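Side-chain contacts in MAU2 chromatid cohesion factor homolog (Saccharomyces cerevisiae, PDB 4XDN), which forms a complex with SCC2 that is required for the association of cohesin with chromosomes, and so takes part in sister chromatid cohesion: residues G51-E54 with G55-Q58; C77-S80 with V81-S85; Y150-A153 with L154-N158; Y379-I382 with L383-E387; S587-C590 with F591-R595. All coordinates share one frame; numbering follows the deposited sequence.

Contact 1 of 5, residues G51-E54 with G55-Q58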
loop_
_atom_site.group_PDB
_atom_site.type_symbol
_atom_site.label_atom_id
_atom_site.label_comp_id
_atom_site.label_asym_id
_atom_site.label_seq_id
_atom_site.Cartn_x
_atom_site.Cartn_y
_atom_site.Cartn_z
ATOM N N GLY A 51 26.354 -9.600 -7.985
ATOM C CA GLY A 51 26.871 -8.385 -7.380
ATOM C C GLY A 51 27.631 -7.506 -8.354
ATOM O O GLY A 51 28.194 -6.484 -7.962
ATOM N N SER A 52 27.646 -7.894 -9.625
ATOM C CA SER A 52 28.352 -7.127 -10.646
ATOM C C SER A 52 27.801 -7.417 -12.037
ATOM O O SER A 52 26.944 -8.287 -12.211
ATOM C CB SER A 52 29.849 -7.439 -10.604
ATOM O OG SER A 52 30.091 -8.799 -10.925
ATOM N N GLU A 53 28.298 -6.679 -13.026
ATOM C CA GLU A 53 27.887 -6.874 -14.411
ATOM C C GLU A 53 28.274 -8.265 -14.891
ATOM O O GLU A 53 27.517 -8.917 -15.608
ATOM C CB GLU A 53 28.517 -5.814 -15.316
ATOM C CG GLU A 53 28.078 -5.901 -16.774
ATOM C CD GLU A 53 26.603 -5.598 -16.963
ATOM O OE1 GLU A 53 25.981 -5.044 -16.031
ATOM O OE2 GLU A 53 26.066 -5.915 -18.043
ATOM N N GLU A 54 29.462 -8.708 -14.492
ATOM C CA GLU A 54 29.957 -10.029 -14.856
ATOM C C GLU A 54 28.970 -11.117 -14.443
ATOM O O GLU A 54 28.629 -11.991 -15.238
ATOM C CB GLU A 54 31.322 -10.277 -14.208
ATOM C CG GLU A 54 31.885 -11.678 -14.413
ATOM C CD GLU A 54 32.127 -12.013 -15.874
ATOM O OE1 GLU A 54 32.176 -11.079 -16.704
ATOM O OE2 GLU A 54 32.270 -13.214 -16.192
ATOM N N GLY A 55 28.512 -11.052 -13.197
ATOM C CA GLY A 55 27.580 -12.034 -12.683
ATOM C C GLY A 55 26.240 -11.962 -13.389
ATOM O O GLY A 55 25.568 -12.976 -13.575
ATOM N N LEU A 56 25.855 -10.756 -13.788
ATOM C CA LEU A 56 24.596 -10.548 -14.492
ATOM C C LEU A 56 24.664 -11.165 -15.886
ATOM O O LEU A 56 23.686 -11.731 -16.373
ATOM C CB LEU A 56 24.277 -9.054 -14.582
ATOM C CG LEU A 56 22.837 -8.654 -14.905
ATOM C CD1 LEU A 56 21.874 -9.099 -13.807
ATOM C CD2 LEU A 56 22.756 -7.149 -15.109
ATOM N N LYS A 57 25.830 -11.053 -16.517
ATOM C CA LYS A 57 26.058 -11.642 -17.831
ATOM C C LYS A 57 26.021 -13.162 -17.760
ATOM O O LYS A 57 25.484 -13.823 -18.647
ATOM C CB LYS A 57 27.400 -11.182 -18.400
ATOM C CG LYS A 57 27.413 -9.734 -18.853
ATOM C CD LYS A 57 28.784 -9.313 -19.348
ATOM C CE LYS A 57 29.124 -9.998 -20.669
ATOM N NZ LYS A 57 30.462 -9.555 -21.182
ATOM N N GLN A 58 26.595 -13.712 -16.696
ATOM C CA GLN A 58 26.613 -15.156 -16.500
ATOM C C GLN A 58 25.217 -15.687 -16.206
ATOM O O GLN A 58 24.822 -16.731 -16.724
ATOM C CB GLN A 58 27.562 -15.533 -15.362
ATOM C CG GLN A 58 29.006 -15.137 -15.606
ATOM C CD GLN A 58 29.971 -16.262 -15.311
ATOM O OE1 GLN A 58 29.887 -17.340 -15.903
ATOM N NE2 GLN A 58 30.893 -16.022 -14.387
#
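Gly-55 packs its backbone against Ser-52, whose OG lies 3.6 Å from Gly-55 N. This OG stands between its own backbone N and carbonyl carbon (chi1 64°), which leaves it facing Gly-55 N. Glu-54 comes close to the same backbone nitrogen through CB and CG. Next, Leu-56 N donates to Ser-52 O at 3.1 Å. Its CD2 methyl meets Glu-53 OE1 at 4.0 Å, and the two side chains cross at a slant. Ser-52 holds the N-cap position of helix 53-76, so this is the first turn of that helix. Lys-57 N then bonds to Glu-53 O at 2.9 Å. The aliphatic part of Lys-57 lies against that carbonyl oxygen, with CG 3.3 Å from Glu-53 O, while its ammonium end leads away. The chain of Glu-53 bends at chi2 (66°), which brings OE2 near Lys-57 CG. Outside the two segments, Glu-53 OE1 forms a salt bridge with a basic side chain of another protein's chain. Last comes Gln-58, whose N donates to Glu-54 O at 3.0 Å. Its NE2 lies 3.6 Å from Glu-54 OE2, with the amide and carboxylate planes turned 58° apart. Gln-58 also packs on an apolar side chain of that other protein.

Contact 2 of 5, residues C77-S80 with V81-S85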
loop_
_atom_site.group_PDB
_atom_site.type_symbol
_atom_site.label_atom_id
_atom_site.label_comp_id
_atom_site.label_asym_id
_atom_site.label_seq_id
_atom_site.Cartn_x
_atom_site.Cartn_y
_atom_site.Cartn_z
ATOM N N CYS A 77 12.694 -30.983 -33.529
ATOM C CA CYS A 77 12.106 -32.263 -33.140
ATOM C C CYS A 77 10.607 -32.303 -33.396
ATOM O O CYS A 77 9.949 -31.268 -33.496
ATOM C CB CYS A 77 12.371 -32.552 -31.660
ATOM S SG CYS A 77 14.099 -32.464 -31.182
ATOM N N THR A 78 10.084 -33.520 -33.502
ATOM C CA THR A 78 8.651 -33.750 -33.582
ATOM C C THR A 78 8.130 -34.080 -32.190
ATOM O O THR A 78 8.237 -35.218 -31.732
ATOM C CB THR A 78 8.312 -34.897 -34.549
ATOM O OG1 THR A 78 8.910 -34.641 -35.826
ATOM C CG2 THR A 78 6.803 -35.037 -34.709
ATOM N N LEU A 79 7.575 -33.076 -31.519
ATOM C CA LEU A 79 7.062 -33.247 -30.166
ATOM C C LEU A 79 5.583 -33.603 -30.184
ATOM O O LEU A 79 4.830 -33.114 -31.026
ATOM C CB LEU A 79 7.279 -31.973 -29.347
ATOM C CG LEU A 79 8.709 -31.431 -29.283
ATOM C CD1 LEU A 79 8.761 -30.184 -28.415
ATOM C CD2 LEU A 79 9.676 -32.485 -28.767
ATOM N N SER A 80 5.171 -34.458 -29.252
ATOM C CA SER A 80 3.756 -34.742 -29.054
ATOM C C SER A 80 3.101 -33.515 -28.439
ATOM O O SER A 80 3.793 -32.575 -28.045
ATOM C CB SER A 80 3.560 -35.966 -28.159
ATOM O OG SER A 80 4.130 -35.756 -26.877
ATOM N N VAL A 81 1.774 -33.517 -28.355
ATOM C CA VAL A 81 1.053 -32.370 -27.814
ATOM C C VAL A 81 1.440 -32.110 -26.361
ATOM O O VAL A 81 1.606 -30.959 -25.958
ATOM C CB VAL A 81 -0.484 -32.552 -27.905
ATOM C CG1 VAL A 81 -0.952 -32.407 -29.344
ATOM C CG2 VAL A 81 -0.924 -33.894 -27.318
ATOM N N LEU A 82 1.598 -33.174 -25.580
ATOM C CA LEU A 82 1.955 -33.033 -24.171
ATOM C C LEU A 82 3.392 -32.550 -24.011
ATOM O O LEU A 82 3.676 -31.683 -23.183
ATOM C CB LEU A 82 1.764 -34.358 -23.430
ATOM C CG LEU A 82 0.316 -34.761 -23.134
ATOM C CD1 LEU A 82 0.277 -36.130 -22.478
ATOM C CD2 LEU A 82 -0.386 -33.727 -22.252
ATOM N N GLU A 83 4.293 -33.115 -24.807
ATOM C CA GLU A 83 5.684 -32.695 -24.799
ATOM C C GLU A 83 5.792 -31.241 -25.236
ATOM O O GLU A 83 6.510 -30.448 -24.625
ATOM C CB GLU A 83 6.521 -33.587 -25.715
ATOM C CG GLU A 83 6.630 -35.028 -25.237
ATOM C CD GLU A 83 7.190 -35.960 -26.294
ATOM O OE1 GLU A 83 7.356 -35.520 -27.453
ATOM O OE2 GLU A 83 7.464 -37.136 -25.967
ATOM N N ASP A 84 5.067 -30.898 -26.295
ATOM C CA ASP A 84 5.085 -29.540 -26.819
ATOM C C ASP A 84 4.547 -28.574 -25.770
ATOM O O ASP A 84 5.085 -27.481 -25.589
ATOM C CB ASP A 84 4.268 -29.453 -28.110
ATOM C CG ASP A 84 4.408 -28.111 -28.802
ATOM O OD1 ASP A 84 5.346 -27.358 -28.466
ATOM O OD2 ASP A 84 3.581 -27.812 -29.688
ATOM N N SER A 85 3.499 -28.994 -25.068
ATOM C CA SER A 85 2.915 -28.190 -23.999
ATOM C C SER A 85 3.925 -27.899 -22.893
ATOM O O SER A 85 4.130 -26.748 -22.515
ATOM C CB SER A 85 1.695 -28.894 -23.403
ATOM O OG SER A 85 0.614 -28.911 -24.316
HETATM O O HOH W 1 0.863 -35.967 -26.066
#
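Ser-80 and Glu-83 exchange bonds at the start of helix 81-98 and form a capping box. Ser-80 N donates to Glu-83 OE1 at 3.0 Å. The bond is nearly straight, 170° at the hydrogen, but it meets the oxygen from above the carboxylate plane. The return bond, from Glu-83 N to Ser-80 OG at 3.4 Å, is weak. Two torsions set this up. Ser-80 OG stands between its own backbone N and carbonyl carbon (chi1 61°), turned toward the first turn of the helix. Glu-83 CG lies beside its backbone N (chi1 -66°), and the extended chain beyond it carries the carboxylate back to Ser-80. The packing is close, with Ser-80 OG 3.1 Å from Glu-83 CG. A water accepts from Leu-82 N and has a weak bond with Ser-80 OG. Asp-84 N donates to Ser-80 O at 2.7 Å. Leu-79 lays its CB against Asp-84 CB at 4.1 Å, and its CD2 comes near Glu-83 OE1. The Asp-84 carboxylate forms salt bridges with Lys-74 and Arg-115, which tie this turn to helices 53-76 and 102-119. Glu-83 OE2 forms one with a basic side chain of the chain of another protein. Glu-83 therefore serves both the helix start and the interface, and its negative charge near the helix N-terminus is likely to be stabilised by the helix dipole.

Contact 3 of 5, residues Y150-A153 with L154-N158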
loop_
_atom_site.group_PDB
_atom_site.type_symbol
_atom_site.label_atom_id
_atom_site.label_comp_id
_atom_site.label_asym_id
_atom_site.label_seq_id
_atom_site.Cartn_x
_atom_site.Cartn_y
_atom_site.Cartn_z
ATOM N N TYR A 150 -3.907 -4.485 -21.691
ATOM C CA TYR A 150 -4.841 -4.784 -20.610
ATOM C C TYR A 150 -6.276 -4.785 -21.128
ATOM O O TYR A 150 -7.095 -5.602 -20.705
ATOM C CB TYR A 150 -4.703 -3.769 -19.472
ATOM C CG TYR A 150 -3.603 -4.064 -18.471
ATOM C CD1 TYR A 150 -3.390 -5.350 -17.991
ATOM C CD2 TYR A 150 -2.789 -3.045 -17.994
ATOM C CE1 TYR A 150 -2.389 -5.614 -17.072
ATOM C CE2 TYR A 150 -1.791 -3.298 -17.076
ATOM C CZ TYR A 150 -1.593 -4.583 -16.618
ATOM O OH TYR A 150 -0.597 -4.831 -15.702
ATOM N N LYS A 151 -6.578 -3.866 -22.041
ATOM C CA LYS A 151 -7.920 -3.764 -22.608
ATOM C C LYS A 151 -8.232 -4.965 -23.498
ATOM O O LYS A 151 -9.344 -5.492 -23.476
ATOM C CB LYS A 151 -8.068 -2.464 -23.403
ATOM C CG LYS A 151 -8.057 -1.216 -22.535
ATOM C CD LYS A 151 -8.147 0.053 -23.365
ATOM C CE LYS A 151 -8.150 1.292 -22.482
ATOM N NZ LYS A 151 -8.199 2.553 -23.276
ATOM N N ILE A 152 -7.244 -5.392 -24.276
ATOM C CA ILE A 152 -7.389 -6.578 -25.111
ATOM C C ILE A 152 -7.614 -7.800 -24.230
ATOM O O ILE A 152 -8.495 -8.617 -24.497
ATOM C CB ILE A 152 -6.148 -6.791 -26.006
ATOM C CG1 ILE A 152 -6.031 -5.648 -27.019
ATOM C CG2 ILE A 152 -6.221 -8.135 -26.736
ATOM C CD1 ILE A 152 -4.733 -5.637 -27.802
ATOM N N ALA A 153 -6.817 -7.912 -23.172
ATOM C CA ALA A 153 -6.907 -9.044 -22.259
ATOM C C ALA A 153 -8.270 -9.092 -21.577
ATOM O O ALA A 153 -8.896 -10.150 -21.505
ATOM C CB ALA A 153 -5.798 -8.975 -21.222
ATOM N N LEU A 154 -8.729 -7.947 -21.080
ATOM C CA LEU A 154 -10.010 -7.875 -20.382
ATOM C C LEU A 154 -11.164 -8.217 -21.318
ATOM O O LEU A 154 -12.104 -8.913 -20.932
ATOM C CB LEU A 154 -10.222 -6.484 -19.779
ATOM C CG LEU A 154 -11.577 -6.260 -19.097
ATOM C CD1 LEU A 154 -11.792 -7.261 -17.968
ATOM C CD2 LEU A 154 -11.683 -4.837 -18.579
ATOM N N ARG A 155 -11.086 -7.717 -22.546
ATOM C CA ARG A 155 -12.102 -7.996 -23.555
ATOM C C ARG A 155 -12.177 -9.493 -23.841
ATOM O O ARG A 155 -13.254 -10.085 -23.806
ATOM C CB ARG A 155 -11.799 -7.220 -24.841
ATOM C CG ARG A 155 -12.814 -7.423 -25.955
ATOM C CD ARG A 155 -12.506 -6.550 -27.168
ATOM N NE ARG A 155 -12.460 -5.128 -26.822
ATOM C CZ ARG A 155 -11.403 -4.326 -26.953
ATOM N NH1 ARG A 155 -10.255 -4.770 -27.446
ATOM N NH2 ARG A 155 -11.506 -3.052 -26.595
ATOM N N ASN A 156 -11.023 -10.100 -24.111
ATOM C CA ASN A 156 -10.957 -11.525 -24.424
ATOM C C ASN A 156 -11.283 -12.388 -23.216
ATOM O O ASN A 156 -11.854 -13.471 -23.350
ATOM C CB ASN A 156 -9.571 -11.897 -24.953
ATOM C CG ASN A 156 -9.244 -11.212 -26.262
ATOM O OD1 ASN A 156 -10.127 -10.689 -26.940
ATOM N ND2 ASN A 156 -7.966 -11.217 -26.629
ATOM N N CYS A 157 -10.914 -11.907 -22.035
ATOM C CA CYS A 157 -11.167 -12.645 -20.807
ATOM C C CYS A 157 -12.667 -12.752 -20.535
ATOM O O CYS A 157 -13.165 -13.827 -20.200
ATOM C CB CYS A 157 -10.460 -11.982 -19.627
ATOM S SG CYS A 157 -10.568 -12.928 -18.104
ATOM N N ASN A 158 -13.383 -11.640 -20.681
ATOM C CA ASN A 158 -14.831 -11.644 -20.503
ATOM C C ASN A 158 -15.504 -12.552 -21.525
ATOM O O ASN A 158 -16.480 -13.233 -21.214
ATOM C CB ASN A 158 -15.398 -10.225 -20.610
ATOM C CG ASN A 158 -15.004 -9.347 -19.437
ATOM O OD1 ASN A 158 -14.732 -9.837 -18.343
ATOM N ND2 ASN A 158 -14.975 -8.040 -19.662
#
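Ala-153 O accepts from Cys-157 N at 2.7 Å, the shortest polar bond here. Cys-157 CB also comes within 3.1 Å of that oxygen. One residue back, Ile-152 O accepts from Asn-156 N at 3.0 Å. The side chains of Ile-152 and Asn-156 lie alongside each other and point the same way, with the methyl CG2 of Ile-152 3.5 Å from Asn-156 ND2. Asn-156 CG sits beside its own backbone N (chi1 -64°), which folds the amide back over the Ile-152 carbonyl. Asn-156 CG is 3.2 Å from Ile-152 O, but the amide makes no hydrogen bond to that oxygen. Asn-156 also packs on Leu-137 of helix 126-144. An alanine in place of Asn-156 is likely to leave Ile-152 CG2 without its amide neighbour and to open a gap beside Leu-137. Arg-155 has its chain bent at chi3 (-57°), so the guanidinium turns back along the helix. Lys-151 O lies over one of its faces, 4.1 Å from NH1 and offset toward the rim. On another side of the helix, Ala-153 packs on Pro-141 and Leu-186. These are successive i to i+4 contacts within helix 147-165, which packs against helices 126-144 and 170-189 in this largely helical protein.

Contact 4 of 5, residues Y379-I382 with L383-E387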
loop_
_atom_site.group_PDB
_atom_site.type_symbol
_atom_site.label_atom_id
_atom_site.label_comp_id
_atom_site.label_asym_id
_atom_site.label_seq_id
_atom_site.Cartn_x
_atom_site.Cartn_y
_atom_site.Cartn_z
ATOM N N TYR A 379 11.575 -4.200 0.014
ATOM C CA TYR A 379 12.360 -4.041 1.232
ATOM C C TYR A 379 12.862 -2.608 1.351
ATOM O O TYR A 379 12.853 -2.028 2.434
ATOM C CB TYR A 379 13.548 -5.012 1.252
ATOM C CG TYR A 379 13.208 -6.449 1.589
ATOM C CD1 TYR A 379 12.236 -6.758 2.533
ATOM C CD2 TYR A 379 13.874 -7.500 0.969
ATOM C CE1 TYR A 379 11.933 -8.069 2.845
ATOM C CE2 TYR A 379 13.575 -8.814 1.275
ATOM C CZ TYR A 379 12.604 -9.092 2.214
ATOM O OH TYR A 379 12.301 -10.397 2.523
ATOM N N LYS A 380 13.294 -2.038 0.231
ATOM C CA LYS A 380 13.808 -0.674 0.225
ATOM C C LYS A 380 12.701 0.330 0.535
ATOM O O LYS A 380 12.947 1.355 1.169
ATOM C CB LYS A 380 14.457 -0.354 -1.122
ATOM C CG LYS A 380 15.831 -0.991 -1.300
ATOM C CD LYS A 380 16.243 -1.072 -2.762
ATOM C CE LYS A 380 16.321 0.301 -3.406
ATOM N NZ LYS A 380 16.751 0.217 -4.829
ATOM N N SER A 381 11.481 0.028 0.102
ATOM C CA SER A 381 10.345 0.897 0.391
ATOM C C SER A 381 10.057 0.892 1.888
ATOM O O SER A 381 9.667 1.911 2.454
ATOM C CB SER A 381 9.103 0.457 -0.389
ATOM O OG SER A 381 8.567 -0.743 0.137
ATOM N N ILE A 382 10.252 -0.260 2.523
ATOM C CA ILE A 382 10.072 -0.371 3.966
ATOM C C ILE A 382 11.096 0.505 4.676
ATOM O O ILE A 382 10.765 1.183 5.649
ATOM C CB ILE A 382 10.195 -1.834 4.449
ATOM C CG1 ILE A 382 9.012 -2.652 3.925
ATOM C CG2 ILE A 382 10.247 -1.899 5.981
ATOM C CD1 ILE A 382 9.073 -4.138 4.242
ATOM N N LEU A 383 12.335 0.495 4.193
ATOM C CA LEU A 383 13.362 1.382 4.732
ATOM C C LEU A 383 12.911 2.833 4.595
ATOM O O LEU A 383 13.117 3.647 5.495
ATOM C CB LEU A 383 14.703 1.183 4.020
ATOM C CG LEU A 383 15.387 -0.184 4.114
ATOM C CD1 LEU A 383 16.681 -0.178 3.309
ATOM C CD2 LEU A 383 15.666 -0.575 5.560
ATOM N N GLU A 384 12.291 3.146 3.462
ATOM C CA GLU A 384 11.831 4.502 3.197
ATOM C C GLU A 384 10.672 4.879 4.118
ATOM O O GLU A 384 10.543 6.037 4.515
ATOM C CB GLU A 384 11.421 4.648 1.732
ATOM C CG GLU A 384 12.602 4.661 0.774
ATOM C CD GLU A 384 12.184 4.551 -0.679
ATOM O OE1 GLU A 384 10.965 4.529 -0.954
ATOM O OE2 GLU A 384 13.077 4.483 -1.549
ATOM N N PHE A 385 9.836 3.902 4.460
ATOM C CA PHE A 385 8.749 4.130 5.406
ATOM C C PHE A 385 9.299 4.436 6.798
ATOM O O PHE A 385 8.778 5.300 7.501
ATOM C CB PHE A 385 7.812 2.922 5.473
ATOM C CG PHE A 385 6.807 2.860 4.353
ATOM C CD1 PHE A 385 5.865 3.862 4.192
ATOM C CD2 PHE A 385 6.788 1.786 3.478
ATOM C CE1 PHE A 385 4.935 3.803 3.169
ATOM C CE2 PHE A 385 5.858 1.721 2.452
ATOM C CZ PHE A 385 4.932 2.730 2.298
ATOM N N CYS A 386 10.354 3.724 7.187
ATOM C CA CYS A 386 10.959 3.905 8.502
ATOM C C CYS A 386 11.493 5.320 8.678
ATOM O O CYS A 386 11.281 5.947 9.715
ATOM C CB CYS A 386 12.090 2.897 8.719
ATOM S SG CYS A 386 11.546 1.187 8.965
ATOM N N GLU A 387 12.143 5.828 7.655
ATOM C CA GLU A 387 12.695 7.151 7.668
ATOM C C GLU A 387 11.619 8.187 7.641
ATOM O O GLU A 387 11.697 9.184 8.276
ATOM C CB GLU A 387 13.573 7.392 6.448
ATOM C CG GLU A 387 14.928 6.750 6.464
ATOM C CD GLU A 387 15.869 7.327 7.488
ATOM O OE1 GLU A 387 15.564 8.396 8.056
ATOM O OE2 GLU A 387 16.915 6.696 7.721
#
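The Phe-385 ring has Ile-382 CA at its edge, near the ring plane. Ser-381 O approaches obliquely and lies 3.1 Å from Phe-385 CD2. Phe-385 CG stands beside its own backbone N (chi1 -81°), which swings the ring back over the preceding turn. There CE2 comes 4.3 Å from Ser-381 OG, and that hydroxyl is bonded to Thr-378 O. Phe-385 N donates to Ser-381 O at 2.8 Å, so this carbonyl meets both the amide and the ring of one residue. Glu-384 extends its chain along the neighbouring carbonyl. Its CG is 3.3 Å from Lys-380 O, and OE1 lies 3.9 Å from Ser-381 CA. Glu-384 OE2 and Lys-380 NZ carry opposite charges but remain 6.5 Å apart. A lysine in place of Glu-384 would probably put a second positive charge near Lys-380 and lose the carboxylate packing on Ser-381 CA. Lys-380 NZ itself bonds to a polar side chain of the chain of another protein. The apolar pair is looser, with Ile-382 CG2 4.5 Å from Cys-386 SG. Leu-383 places CG 3.6 Å from Tyr-379 O. All these contacts lie within helix 369-398. Ile-382, Leu-383 and Cys-386 pack on helix 339-360, and Ile-382 also touches helix 317-331. Phe-385 rests on Pro-411 and Ser-412 of a loop and on the backbone of the other protein.

Contact 5 of 5, residues S587-C590 with F591-R595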
loop_
_atom_site.group_PDB
_atom_site.type_symbol
_atom_site.label_atom_id
_atom_site.label_comp_id
_atom_site.label_asym_id
_atom_site.label_seq_id
_atom_site.Cartn_x
_atom_site.Cartn_y
_atom_site.Cartn_z
ATOM N N SER A 587 -10.331 23.986 31.144
ATOM C CA SER A 587 -9.432 25.015 30.639
ATOM C C SER A 587 -8.037 24.833 31.226
ATOM O O SER A 587 -7.035 24.994 30.527
ATOM C CB SER A 587 -9.971 26.410 30.964
ATOM O OG SER A 587 -10.214 26.542 32.351
ATOM N N ALA A 588 -7.975 24.486 32.507
ATOM C CA ALA A 588 -6.697 24.242 33.168
ATOM C C ALA A 588 -5.971 23.082 32.499
ATOM O O ALA A 588 -4.768 23.148 32.254
ATOM C CB ALA A 588 -6.905 23.952 34.640
ATOM N N LYS A 589 -6.714 22.023 32.201
ATOM C CA LYS A 589 -6.137 20.826 31.604
ATOM C C LYS A 589 -5.651 21.110 30.189
ATOM O O LYS A 589 -4.547 20.717 29.819
ATOM C CB LYS A 589 -7.156 19.686 31.599
ATOM C CG LYS A 589 -6.605 18.352 31.115
ATOM C CD LYS A 589 -5.527 17.816 32.042
ATOM C CE LYS A 589 -5.032 16.454 31.583
ATOM N NZ LYS A 589 -3.983 15.912 32.489
ATOM N N CYS A 590 -6.481 21.794 29.405
ATOM C CA CYS A 590 -6.106 22.199 28.054
ATOM C C CYS A 590 -4.827 23.016 28.082
ATOM O O CYS A 590 -3.903 22.771 27.308
ATOM C CB CYS A 590 -7.217 23.022 27.397
ATOM S SG CYS A 590 -8.673 22.097 26.885
ATOM N N PHE A 591 -4.791 23.987 28.989
ATOM C CA PHE A 591 -3.668 24.906 29.121
ATOM C C PHE A 591 -2.373 24.141 29.355
ATOM O O PHE A 591 -1.371 24.366 28.674
ATOM C CB PHE A 591 -3.933 25.882 30.277
ATOM C CG PHE A 591 -3.107 27.146 30.238
ATOM C CD1 PHE A 591 -2.679 27.696 29.040
ATOM C CD2 PHE A 591 -2.779 27.797 31.420
ATOM C CE1 PHE A 591 -1.931 28.861 29.023
ATOM C CE2 PHE A 591 -2.031 28.959 31.408
ATOM C CZ PHE A 591 -1.608 29.494 30.212
ATOM N N ASP A 592 -2.409 23.221 30.313
ATOM C CA ASP A 592 -1.219 22.480 30.702
ATOM C C ASP A 592 -0.817 21.443 29.653
ATOM O O ASP A 592 0.365 21.168 29.478
ATOM C CB ASP A 592 -1.438 21.793 32.050
ATOM C CG ASP A 592 -0.180 21.126 32.574
ATOM O OD1 ASP A 592 0.659 21.828 33.175
ATOM O OD2 ASP A 592 -0.029 19.901 32.385
ATOM N N MET A 593 -1.800 20.879 28.955
ATOM C CA MET A 593 -1.547 19.814 27.983
ATOM C C MET A 593 -0.631 20.267 26.846
ATOM O O MET A 593 0.142 19.473 26.314
ATOM C CB MET A 593 -2.868 19.306 27.395
ATOM C CG MET A 593 -3.662 18.370 28.302
ATOM S SD MET A 593 -3.357 16.619 27.998
ATOM C CE MET A 593 -1.829 16.357 28.895
ATOM N N CYS A 594 -0.719 21.544 26.487
ATOM C CA CYS A 594 0.022 22.094 25.353
ATOM C C CYS A 594 1.537 21.919 25.456
ATOM O O CYS A 594 2.240 21.988 24.448
ATOM C CB CYS A 594 -0.293 23.584 25.198
ATOM S SG CYS A 594 -1.967 23.950 24.619
ATOM N N ARG A 595 2.042 21.694 26.664
ATOM C CA ARG A 595 3.487 21.635 26.879
ATOM C C ARG A 595 4.109 20.347 26.344
ATOM O O ARG A 595 5.327 20.258 26.191
ATOM C CB ARG A 595 3.808 21.775 28.369
ATOM C CG ARG A 595 3.556 20.520 29.197
ATOM C CD ARG A 595 3.861 20.764 30.665
ATOM N NE ARG A 595 4.382 19.569 31.324
ATOM C CZ ARG A 595 5.575 19.033 31.071
ATOM N NH1 ARG A 595 6.375 19.575 30.161
ATOM N NH2 ARG A 595 5.967 17.945 31.722
#
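Lys-589 O accepts from Met-593 N at 2.9 Å. Beyond this bond the two side chains cross, with Lys-589 CE 4.0 Å from Met-593 SD. Bends in both chains make this possible. The Lys-589 chain turns at chi2 (64°), which carries its end forward along the helix, toward Met-593. Met-593 bends at chi2 and chi3, and its SD thereby reaches Lys-589 CE. Two more main-chain acceptors are used in the same way as Lys-589 O. Ser-587 O takes the hydrogen of Phe-591 N at 2.9 Å, and Ala-588 O that of Asp-592 N at 3.1 Å. Phe-591 CB also packs against Ser-587 O at 3.2 Å. Cys-594 SG lies 3.5 Å from Cys-590 O. The buried Ser-587 OG has its partners outside the two segments. It is hydrogen-bonded to Ile-583 O and Tyr-584 O of its own helix and to His-611 ND1 of helix 601-618. Phe-591 O accepts from Gln-604 NE2 of that same helix. Cys-590 and Met-593 pack on Ile-566 of helix 562-575. Lys-589 NZ and Asp-592 OD2 are 5.6 Å apart, too far for a salt bridge. The side-chain contact of Lys-589 with Met-593 is therefore mainly van der Waals, and any pull between the lysine and aspartate charges is probably weak.

The five contacts follow one another along the chain without touching. Contact 1 opens helix 53-76 and contact 2 opens the next helix, 81-98. Their centres are about 34 Å apart. Contact 4 lies nearest the middle of the chain, about 14 Å from its centre. Contacts 2 and 5 lie on opposite sides of that centre, with their own centres about 80 Å apart. Contacts 1, 2 and 4 all reach the chain of another protein, whereas contacts 3 and 5 touch no other chain of the assembly. Between contacts 1 and 4 the nearest atoms are about 14 Å apart. A sulfate, probably from the crystallisation liquor, sits about 6 Å from the Val-81 side chain in contact 2.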